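Local coordinates for hypothetical protein Atu0492 (Agrobacterium tumefaciens, PDB 2GMY) that is of unknown function but, as a helical AhpD-like member of the carboxymuconolactone decarboxylase family, may act as a thiol-dependent antioxidant defence protein, at residues K39-A42 against S43-N46; V52-H55 against V56-R60; I130-W133 against N134-V138. All blocks are in the same frame, centred on the assembly; numbering follows the deposited sequence.

Interaction 1. Residues K39-A42 against S43-N46; sequences KLRA and SIIN
Ser43 turns back onto Lys39 O, and Ile44 N bonds Leu40 O in the same way; the evidence for close packing is clearest on the buried side of helix 32-45. Ser43 N donates to Lys39 O, and Ser43 OG stands 2.7 Å from the same Lys39 O. The hydroxyl sits beside its own backbone N (chi1 -62°), which places it over the preceding turn. Asn134 OD1 is a second acceptor within its reach, so the destination of the single hydroxyl proton is left open. At the last turn, Asn46 N bonds Ala42 O at 2.9 Å, while the Asn46 amide nitrogen, ND2, is bonded to Asn131 OD1. Ala42 packs against Ile130 of helix 117-139.

The other side is looser: Arg41, Ile44 and Ile45 are partly exposed, with Leu40 buried beside them. Here Leu40 CD1 approaches Ile44 CD1 no closer than 4.0 Å, with Met72 packed on both and Ser73 of a second subunit on Ile44. Arg41 leaves with CG beside its carbonyl carbon (chi1 179°) and then bends at chi2 (60°), which takes its guanidinium across the Ile45 side chain at about a right angle. Ile45 CG1 lies 3.6 Å above one face of that group, offset toward its rim, and Ile45 CD1 is 3.7 Å from Arg41 NE. The charge itself is met by Asp93. These are i to i+4 contacts in the C-terminal part of helix 32-45 of the all-helical AhpD-like fold.

Interaction 2. Residues V52-H55 against V56-R60; sequences VDMH and VKESR
Asp53 with Lys57, and His55 with Glu58, supply the polar side-chain pairs along helix 49-61, which carries the histidine of the Cys-X-X-Cys-X-X-X-His signature of AhpD-like proteins. Charge pairing comes first: Lys57 NZ bridges Asp53 OD2 at 2.8 Å, meeting it on the syn side but 24° out of the carboxylate plane. The lysine is extended beyond CG, which carries its amine back over one turn. Glu147 gives it a second carboxylate, and Gln67 of a second subunit lies nearby as a weak partner.

Among the side-chain hydrogen bonds, His55 ND1 donates to Glu58 OE1. The modelled separation of 2.4 Å is very short, and its exact value is doubtful. Glu58 OE1 sits at the ring edge, near the ring plane, although the ring and carboxylate planes are 40° apart. The two side chains run alongside each other and point the same way.

Apolar contact is slighter. Val52 CG1 meets Val56 CG2 at 3.8 Å, and the pair faces the second subunit through Val74 and Asn70 of that chain. Met54 CG lies over one face of the His55 ring, toward its rim.

In the backbone, His55 O is the carbonyl that takes two donors: Ser59 N at 3.0 Å and Ser59 OG at 2.8 Å, arriving from opposite faces of the carbonyl plane.

Interaction 3. Residues I130-W133 against N134-V138; sequences INTW and NRIAV
Arg135 folds back onto Asn131, and its conformation explains a double grip. CG lies beside the backbone N (chi1 -73°), the chain runs extended to NE, and a turn at chi4 (79°) brings NH1 round to two oxygens. Arg135 NH1 is 2.9 Å from Asn131 OD1, which it meets in the carbonyl plane on a lone pair. It is also 3.0 Å from Asn131 O, this time above the carbonyl plane. Both oxygens lie close to the guanidinium plane. Asn131 O takes Arg135 N as well, from the opposite face. Asn131 ND2 is held by Ile127 O and Thr96.

This is the C-terminal half of helix 117-139, a long helix of the AhpD-like bundle that lies against Cys48 and Cys51, the cysteine pair matching the family's Cys-X-X-Cys motif. Arg135 reaches on to the carbonyl of Thr96 in a third subunit, near that subunit's own Arg135.

On other faces the pairs are apolar or mixed. Ile130 holds CG1 beside its carbonyl carbon (chi1 -175°), carrying CD1 to 3.5 Å from Asn134 OD1, which is within bonding reach of Ser43 OG. Thr132 CG2 and Ile136 CD1 meet at 3.8 Å. The same Ile136 CD1 approaches Trp133 CE3 obliquely at 4.4 Å, while the indole NE1 bonds Glu22.

In the fold
Along the chain the three contacts come in series: interaction 1 on helix 32-45, interaction 2 on the next helix, 49-61, and interaction 3 near the end of helix 117-139. The centre of interaction 1 lies about 11 Å from that of interaction 2 and about 10 Å from that of interaction 3, whereas interactions 2 and 3 have centres about 15 Å apart. Direct touches nevertheless join all three: Lys39 CD is 3.4 Å from His55 CE1, and His55 NE2 is 3.6 Å from Ile130 CD1. His55 of helix 49-61 thus sits between helices 32-45 and 117-139, next to the probable redox site. Interactions 1 and 2 also face a second subunit, 1 and 3 a third, tying this core to the six-chain assembly.

Interaction 1. Residues K39-A42 against S43-N46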
loop_
_atom_site.group_PDB
_atom_site.type_symbol
_atom_site.label_atom_id
_atom_site.label_comp_id
_atom_site.label_asym_id
_atom_site.label_seq_id
_atom_site.Cartn_x
_atom_site.Cartn_y
_atom_site.Cartn_z
ATOM N N LYS A 39 -0.799 -24.251 1.827
ATOM C CA LYS A 39 -1.182 -24.123 0.418
ATOM C C LYS A 39 -2.430 -23.278 0.241
ATOM O O LYS A 39 -2.490 -22.425 -0.651
ATOM C CB LYS A 39 -1.392 -25.493 -0.219
ATOM C CG LYS A 39 -0.089 -26.249 -0.444
ATOM C CD LYS A 39 -0.394 -27.652 -0.944
ATOM C CE LYS A 39 0.866 -28.345 -1.372
ATOM N NZ LYS A 39 0.515 -29.478 -2.266
ATOM N N LEU A 40 -3.425 -23.501 1.097
ATOM C CA LEU A 40 -4.693 -22.781 0.960
ATOM C C LEU A 40 -4.497 -21.310 1.296
ATOM O O LEU A 40 -4.907 -20.427 0.532
ATOM C CB LEU A 40 -5.781 -23.417 1.835
ATOM C CG LEU A 40 -7.156 -22.735 1.804
ATOM C CD1 LEU A 40 -7.708 -22.612 0.379
ATOM C CD2 LEU A 40 -8.104 -23.511 2.686
ATOM N N ARG A 41 -3.839 -21.038 2.415
ATOM C CA ARG A 41 -3.675 -19.634 2.831
ATOM C C ARG A 41 -2.853 -18.811 1.837
ATOM O O ARG A 41 -3.276 -17.710 1.444
ATOM C CB ARG A 41 -3.086 -19.526 4.244
ATOM C CG ARG A 41 -2.876 -18.086 4.714
ATOM C CD ARG A 41 -4.168 -17.266 4.761
ATOM N NE ARG A 41 -3.814 -15.874 5.051
ATOM C CZ ARG A 41 -4.646 -14.848 4.922
ATOM N NH1 ARG A 41 -5.911 -15.046 4.533
ATOM N NH2 ARG A 41 -4.208 -13.621 5.196
ATOM N N ALA A 42 -1.709 -19.345 1.395
ATOM C CA ALA A 42 -0.869 -18.617 0.439
ATOM C C ALA A 42 -1.628 -18.374 -0.863
ATOM O O ALA A 42 -1.539 -17.295 -1.458
ATOM C CB ALA A 42 0.448 -19.356 0.190
ATOM N N SER A 43 -2.385 -19.386 -1.295
ATOM C CA SER A 43 -3.171 -19.248 -2.524
ATOM C C SER A 43 -4.231 -18.145 -2.428
ATOM O O SER A 43 -4.446 -17.399 -3.391
ATOM C CB SER A 43 -3.813 -20.587 -2.898
ATOM O OG SER A 43 -2.804 -21.549 -3.158
ATOM N N ILE A 44 -4.876 -18.031 -1.269
ATOM C CA ILE A 44 -5.838 -16.954 -1.057
ATOM C C ILE A 44 -5.115 -15.596 -1.154
ATOM O O ILE A 44 -5.566 -14.681 -1.868
ATOM C CB ILE A 44 -6.561 -17.108 0.278
ATOM C CG1 ILE A 44 -7.493 -18.324 0.229
ATOM C CG2 ILE A 44 -7.382 -15.861 0.599
ATOM C CD1 ILE A 44 -7.960 -18.801 1.615
ATOM N N ILE A 45 -3.992 -15.460 -0.456
ATOM C CA ILE A 45 -3.267 -14.181 -0.467
ATOM C C ILE A 45 -2.908 -13.790 -1.887
ATOM O O ILE A 45 -3.051 -12.621 -2.297
ATOM C CB ILE A 45 -1.988 -14.274 0.376
ATOM C CG1 ILE A 45 -2.352 -14.458 1.850
ATOM C CG2 ILE A 45 -1.119 -13.036 0.173
ATOM C CD1 ILE A 45 -1.165 -14.777 2.735
ATOM N N ASN A 46 -2.430 -14.780 -2.637
ATOM C CA ASN A 46 -1.944 -14.534 -3.994
ATOM C C ASN A 46 -3.037 -14.427 -5.053
ATOM O O ASN A 46 -2.721 -14.213 -6.219
ATOM C CB ASN A 46 -0.921 -15.581 -4.393
ATOM C CG ASN A 46 0.399 -15.383 -3.694
ATOM O OD1 ASN A 46 0.777 -14.250 -3.362
ATOM N ND2 ASN A 46 1.103 -16.481 -3.454
#

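Interaction 2. Residues V52-H55 against V56-R60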
loop_
_atom_site.group_PDB
_atom_site.type_symbol
_atom_site.label_atom_id
_atom_site.label_comp_id
_atom_site.label_asym_id
_atom_site.label_seq_id
_atom_site.Cartn_x
_atom_site.Cartn_y
_atom_site.Cartn_z
ATOM N N VAL A 52 -6.673 -22.247 -5.039
ATOM C CA VAL A 52 -7.664 -22.287 -3.957
ATOM C C VAL A 52 -8.666 -23.416 -4.195
ATOM O O VAL A 52 -8.953 -24.195 -3.300
ATOM C CB VAL A 52 -8.392 -20.936 -3.760
ATOM C CG1 VAL A 52 -9.584 -21.088 -2.804
ATOM C CG2 VAL A 52 -7.411 -19.879 -3.229
ATOM N N ASP A 53 -9.161 -23.520 -5.419
ATOM C CA ASP A 53 -10.126 -24.572 -5.747
ATOM C C ASP A 53 -9.552 -25.945 -5.415
ATOM O O ASP A 53 -10.216 -26.764 -4.771
ATOM C CB ASP A 53 -10.517 -24.525 -7.219
ATOM C CG ASP A 53 -11.636 -25.508 -7.553
ATOM O OD1 ASP A 53 -12.737 -25.349 -6.987
ATOM O OD2 ASP A 53 -11.406 -26.413 -8.387
ATOM N N MET A 54 -8.313 -26.176 -5.847
ATOM C CA MET A 54 -7.616 -27.435 -5.608
ATOM C C MET A 54 -7.443 -27.716 -4.119
ATOM O O MET A 54 -7.705 -28.828 -3.637
ATOM C CB MET A 54 -6.245 -27.390 -6.283
ATOM C CG MET A 54 -5.479 -28.712 -6.282
ATOM S SD MET A 54 -3.846 -28.594 -7.093
ATOM C CE MET A 54 -4.304 -27.994 -8.695
ATOM N N HIS A 55 -7.004 -26.704 -3.382
ATOM C CA HIS A 55 -6.635 -26.938 -1.986
ATOM C C HIS A 55 -7.816 -26.964 -1.032
ATOM O O HIS A 55 -7.740 -27.597 0.017
ATOM C CB HIS A 55 -5.509 -25.990 -1.564
ATOM C CG HIS A 55 -4.300 -26.130 -2.430
ATOM N ND1 HIS A 55 -3.694 -27.350 -2.642
ATOM C CD2 HIS A 55 -3.606 -25.232 -3.166
ATOM C CE1 HIS A 55 -2.676 -27.195 -3.468
ATOM N NE2 HIS A 55 -2.597 -25.920 -3.795
ATOM N N VAL A 56 -8.903 -26.292 -1.403
ATOM C CA VAL A 56 -10.182 -26.446 -0.709
ATOM C C VAL A 56 -10.580 -27.939 -0.773
ATOM O O VAL A 56 -10.893 -28.561 0.252
ATOM C CB VAL A 56 -11.272 -25.565 -1.348
ATOM C CG1 VAL A 56 -12.672 -26.038 -0.925
ATOM C CG2 VAL A 56 -11.072 -24.095 -0.960
ATOM N N LYS A 57 -10.523 -28.503 -1.975
ATOM C CA LYS A 57 -10.940 -29.899 -2.195
ATOM C C LYS A 57 -10.026 -30.873 -1.461
ATOM O O LYS A 57 -10.505 -31.836 -0.845
ATOM C CB LYS A 57 -11.005 -30.207 -3.690
ATOM C CG LYS A 57 -12.212 -29.550 -4.365
ATOM C CD LYS A 57 -12.071 -29.504 -5.876
ATOM C CE LYS A 57 -13.275 -28.842 -6.509
ATOM N NZ LYS A 57 -13.104 -28.659 -7.987
ATOM N N GLU A 58 -8.720 -30.623 -1.504
ATOM C CA GLU A 58 -7.771 -31.478 -0.763
ATOM C C GLU A 58 -7.980 -31.431 0.749
ATOM O O GLU A 58 -7.928 -32.470 1.420
ATOM C CB GLU A 58 -6.323 -31.136 -1.093
ATOM C CG GLU A 58 -5.943 -31.426 -2.533
ATOM C CD GLU A 58 -4.671 -30.716 -2.932
ATOM O OE1 GLU A 58 -4.385 -29.637 -2.359
ATOM O OE2 GLU A 58 -3.956 -31.224 -3.822
ATOM N N SER A 59 -8.200 -30.228 1.286
ATOM C CA SER A 59 -8.463 -30.046 2.718
ATOM C C SER A 59 -9.732 -30.791 3.122
ATOM O O SER A 59 -9.763 -31.477 4.140
ATOM C CB SER A 59 -8.604 -28.558 3.056
ATOM O OG SER A 59 -7.400 -27.877 2.772
ATOM N N ARG A 60 -10.762 -30.654 2.298
ATOM C CA ARG A 60 -12.048 -31.300 2.561
ATOM C C ARG A 60 -11.874 -32.817 2.576
ATOM O O ARG A 60 -12.434 -33.517 3.431
ATOM C CB ARG A 60 -13.079 -30.894 1.515
ATOM C CG ARG A 60 -14.456 -31.550 1.737
ATOM C CD ARG A 60 -15.451 -31.053 0.717
ATOM N NE ARG A 60 -15.691 -29.615 0.861
ATOM C CZ ARG A 60 -15.571 -28.706 -0.107
ATOM N NH1 ARG A 60 -15.232 -29.048 -1.344
ATOM N NH2 ARG A 60 -15.810 -27.434 0.177
#

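Interaction 3. Residues I130-W133 against N134-V138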
loop_
_atom_site.group_PDB
_atom_site.type_symbol
_atom_site.label_atom_id
_atom_site.label_comp_id
_atom_site.label_asym_id
_atom_site.label_seq_id
_atom_site.Cartn_x
_atom_site.Cartn_y
_atom_site.Cartn_z
ATOM N N ILE A 130 4.331 -23.301 -2.899
ATOM C CA ILE A 130 2.993 -22.860 -3.301
ATOM C C ILE A 130 3.086 -21.484 -3.952
ATOM O O ILE A 130 2.365 -21.191 -4.897
ATOM C CB ILE A 130 1.959 -22.906 -2.137
ATOM C CG1 ILE A 130 0.552 -22.547 -2.645
ATOM C CG2 ILE A 130 2.416 -22.069 -0.959
ATOM C CD1 ILE A 130 0.017 -23.495 -3.756
ATOM N N ASN A 131 4.014 -20.656 -3.474
ATOM C CA ASN A 131 4.181 -19.340 -4.081
ATOM C C ASN A 131 4.610 -19.437 -5.556
ATOM O O ASN A 131 4.261 -18.580 -6.376
ATOM C CB ASN A 131 5.141 -18.481 -3.259
ATOM C CG ASN A 131 4.403 -17.654 -2.233
ATOM O OD1 ASN A 131 3.939 -16.549 -2.522
ATOM N ND2 ASN A 131 4.248 -18.202 -1.033
ATOM N N THR A 132 5.337 -20.509 -5.885
ATOM C CA THR A 132 5.710 -20.793 -7.266
ATOM C C THR A 132 4.483 -21.252 -8.067
ATOM O O THR A 132 4.200 -20.711 -9.142
ATOM C CB THR A 132 6.865 -21.803 -7.325
ATOM O OG1 THR A 132 8.059 -21.156 -6.844
ATOM C CG2 THR A 132 7.113 -22.267 -8.763
ATOM N N TRP A 133 3.749 -22.237 -7.556
ATOM C CA TRP A 133 2.537 -22.686 -8.259
ATOM C C TRP A 133 1.559 -21.530 -8.479
ATOM O O TRP A 133 0.979 -21.399 -9.560
ATOM C CB TRP A 133 1.825 -23.802 -7.496
ATOM C CG TRP A 133 2.494 -25.133 -7.550
ATOM C CD1 TRP A 133 2.998 -25.837 -6.492
ATOM C CD2 TRP A 133 2.702 -25.947 -8.714
ATOM N NE1 TRP A 133 3.517 -27.039 -6.930
ATOM C CE2 TRP A 133 3.350 -27.128 -8.288
ATOM C CE3 TRP A 133 2.408 -25.787 -10.076
ATOM C CZ2 TRP A 133 3.711 -28.162 -9.185
ATOM C CZ3 TRP A 133 2.769 -26.805 -10.968
ATOM C CH2 TRP A 133 3.415 -27.976 -10.516
ATOM N N ASN A 134 1.361 -20.692 -7.461
ATOM C CA ASN A 134 0.464 -19.529 -7.612
ATOM C C ASN A 134 0.894 -18.602 -8.755
ATOM O O ASN A 134 0.059 -18.089 -9.514
ATOM C CB ASN A 134 0.381 -18.720 -6.322
ATOM C CG ASN A 134 -0.278 -19.477 -5.161
ATOM O OD1 ASN A 134 -0.988 -20.496 -5.330
ATOM N ND2 ASN A 134 -0.067 -18.957 -3.968
ATOM N N ARG A 135 2.201 -18.370 -8.860
ATOM C CA ARG A 135 2.722 -17.506 -9.917
ATOM C C ARG A 135 2.552 -18.110 -11.304
ATOM O O ARG A 135 2.233 -17.402 -12.263
ATOM C CB ARG A 135 4.182 -17.147 -9.621
ATOM C CG ARG A 135 4.273 -16.146 -8.481
ATOM C CD ARG A 135 5.671 -15.936 -7.894
ATOM N NE ARG A 135 5.626 -14.753 -7.027
ATOM C CZ ARG A 135 5.130 -14.752 -5.787
ATOM N NH1 ARG A 135 4.669 -15.879 -5.229
ATOM N NH2 ARG A 135 5.090 -13.617 -5.104
ATOM N N ILE A 136 2.751 -19.424 -11.402
ATOM C CA ILE A 136 2.525 -20.144 -12.650
ATOM C C ILE A 136 1.048 -20.115 -13.029
ATOM O O ILE A 136 0.701 -19.765 -14.161
ATOM C CB ILE A 136 3.046 -21.597 -12.551
ATOM C CG1 ILE A 136 4.576 -21.586 -12.423
ATOM C CG2 ILE A 136 2.600 -22.442 -13.755
ATOM C CD1 ILE A 136 5.169 -22.918 -11.935
ATOM N N ALA A 137 0.177 -20.464 -12.089
ATOM C CA ALA A 137 -1.258 -20.555 -12.398
ATOM C C ALA A 137 -1.880 -19.195 -12.715
ATOM O O ALA A 137 -2.638 -19.058 -13.676
ATOM C CB ALA A 137 -2.005 -21.236 -11.289
ATOM N N VAL A 138 -1.579 -18.190 -11.902
ATOM C CA VAL A 138 -2.120 -16.863 -12.185
ATOM C C VAL A 138 -1.445 -16.296 -13.440
ATOM O O VAL A 138 -2.115 -15.764 -14.340
ATOM C CB VAL A 138 -1.976 -15.920 -10.973
ATOM C CG1 VAL A 138 -2.466 -14.515 -11.311
ATOM C CG2 VAL A 138 -2.759 -16.476 -9.790
#